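Local coordinates for protein CalS10 (Micromonospora echinospora, PDB 6UK5) that binds S-adenosylmethionine and probably transfers its methyl group to an amino pentose during calicheamicin biosynthesis, at residues F218-E221 / E222-A226. Residues are numbered along the deposited sequence; the frame is centred on the assembly and turned at random.
Sequences FTRE and EYDAA
Thr219 and Glu222 grip each other in both directions. The OG1 of Thr219 accepts from Glu222 N at 3.2 Å, while Glu222 swings its carboxylate back so that OE1 takes Thr219 N at 3.0 Å in a nearly straight bond (168°), approached on the anti side, well out of the carboxylate plane. Thr219 suits this place because its OG1 sits between its own N and carbonyl carbon (chi1 49°), turned toward Glu222 N; glutamate has just the reach to return the bond. Just before the cap, CB of Phe218 lies over one face of the Tyr223 ring, 3.7 Å from CZ, a CH-pi contact. Tyrosine offers both this flat face and a hydroxyl that reaches Asn126. Across the first turn, Arg220 NE meets Asp224 OD2 at 3.0 Å, opposite charges four residues apart, in a salt bridge whose hydrogen bond is weak, with guanidinium and carboxylate planes nearly perpendicular. Outside these pairs, Arg190 forms a salt bridge with Glu222 OE1, and Ser234 binds Asp224 OD1. An alanine in place of Tyr223 would probably uncover the CB of Phe218 and leave Asn126 without its hydroxyl partner. Reciprocal side-chain-to-backbone bonds three residues apart define a capping box, here starting helix 220-229 just after strand 206-216.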
loop_
_atom_site.group_PDB
_atom_site.type_symbol
_atom_site.label_atom_id
_atom_site.label_comp_id
_atom_site.label_asym_id
_atom_site.label_seq_id
_atom_site.Cartn_x
_atom_site.Cartn_y
_atom_site.Cartn_z
ATOM N N PHE A 218 26.009 -8.530 15.809
ATOM C CA PHE A 218 27.232 -8.806 16.548
ATOM C C PHE A 218 26.862 -9.051 18.004
ATOM O O PHE A 218 25.818 -8.606 18.484
ATOM C CB PHE A 218 28.223 -7.654 16.405
ATOM C CG PHE A 218 28.536 -7.321 14.978
ATOM C CD1 PHE A 218 29.291 -8.186 14.200
ATOM C CD2 PHE A 218 28.034 -6.169 14.397
ATOM C CE1 PHE A 218 29.570 -7.892 12.878
ATOM C CE2 PHE A 218 28.302 -5.866 13.073
ATOM C CZ PHE A 218 29.072 -6.730 12.310
ATOM N N THR A 219 27.726 -9.776 18.701
ATOM C CA THR A 219 27.436 -10.191 20.064
ATOM C C THR A 219 27.901 -9.146 21.070
ATOM O O THR A 219 28.748 -8.297 20.782
ATOM C CB THR A 219 28.108 -11.528 20.379
ATOM O OG1 THR A 219 29.484 -11.478 19.986
ATOM C CG2 THR A 219 27.429 -12.655 19.621
ATOM N N ARG A 220 27.313 -9.217 22.268
ATOM C CA ARG A 220 27.781 -8.401 23.384
ATOM C C ARG A 220 29.275 -8.594 23.603
ATOM O O ARG A 220 30.009 -7.627 23.836
ATOM C CB ARG A 220 26.991 -8.763 24.643
ATOM C CG ARG A 220 27.489 -8.138 25.935
ATOM C CD ARG A 220 27.476 -6.620 25.912
ATOM N NE ARG A 220 27.666 -6.094 27.263
ATOM C CZ ARG A 220 26.692 -5.963 28.160
ATOM N NH1 ARG A 220 25.449 -6.314 27.856
ATOM N NH2 ARG A 220 26.962 -5.483 29.366
ATOM N N GLU A 221 29.744 -9.840 23.521
ATOM C CA GLU A 221 31.171 -10.110 23.657
ATOM C C GLU A 221 31.974 -9.429 22.555
ATOM O O GLU A 221 33.102 -8.976 22.784
ATOM C CB GLU A 221 31.405 -11.622 23.624
ATOM C CG GLU A 221 32.765 -12.066 24.123
ATOM C CD GLU A 221 32.797 -13.535 24.473
ATOM O OE1 GLU A 221 32.414 -14.361 23.613
ATOM O OE2 GLU A 221 33.195 -13.855 25.614
ATOM N N GLU A 222 31.409 -9.350 21.352
ATOM C CA GLU A 222 32.126 -8.753 20.230
ATOM C C GLU A 222 32.180 -7.236 20.362
ATOM O O GLU A 222 33.239 -6.624 20.180
ATOM C CB GLU A 222 31.463 -9.178 18.921
ATOM C CG GLU A 222 32.185 -10.336 18.242
ATOM C CD GLU A 222 31.249 -11.213 17.431
ATOM O OE1 GLU A 222 30.098 -10.795 17.184
ATOM O OE2 GLU A 222 31.659 -12.332 17.058
ATOM N N TYR A 223 31.043 -6.608 20.676
ATOM C CA TYR A 223 31.045 -5.172 20.937
ATOM C C TYR A 223 32.017 -4.823 22.058
ATOM O O TYR A 223 32.879 -3.951 21.900
ATOM C CB TYR A 223 29.638 -4.687 21.299
ATOM C CG TYR A 223 28.615 -4.727 20.183
ATOM C CD1 TYR A 223 28.741 -3.903 19.072
ATOM C CD2 TYR A 223 27.500 -5.552 20.263
ATOM C CE1 TYR A 223 27.802 -3.921 18.057
ATOM C CE2 TYR A 223 26.554 -5.575 19.253
ATOM C CZ TYR A 223 26.709 -4.756 18.154
ATOM O OH TYR A 223 25.770 -4.775 17.146
ATOM N N ASP A 224 31.880 -5.485 23.211
ATOM C CA ASP A 224 32.743 -5.180 24.347
ATOM C C ASP A 224 34.215 -5.273 23.965
ATOM O O ASP A 224 35.037 -4.472 24.425
ATOM C CB ASP A 224 32.437 -6.127 25.509
ATOM C CG ASP A 224 31.155 -5.775 26.225
ATOM O OD1 ASP A 224 30.702 -4.615 26.098
ATOM O OD2 ASP A 224 30.610 -6.658 26.921
ATOM N N ALA A 225 34.565 -6.248 23.121
ATOM C CA ALA A 225 35.949 -6.388 22.682
ATOM C C ALA A 225 36.337 -5.282 21.707
ATOM O O ALA A 225 37.480 -4.809 21.719
ATOM C CB ALA A 225 36.162 -7.761 22.046
ATOM N N ALA A 226 35.405 -4.862 20.848
ATOM C CA ALA A 226 35.721 -3.815 19.883
ATOM C C ALA A 226 35.924 -2.468 20.569
ATOM O O ALA A 226 36.830 -1.711 20.202
ATOM C CB ALA A 226 34.613 -3.722 18.834
#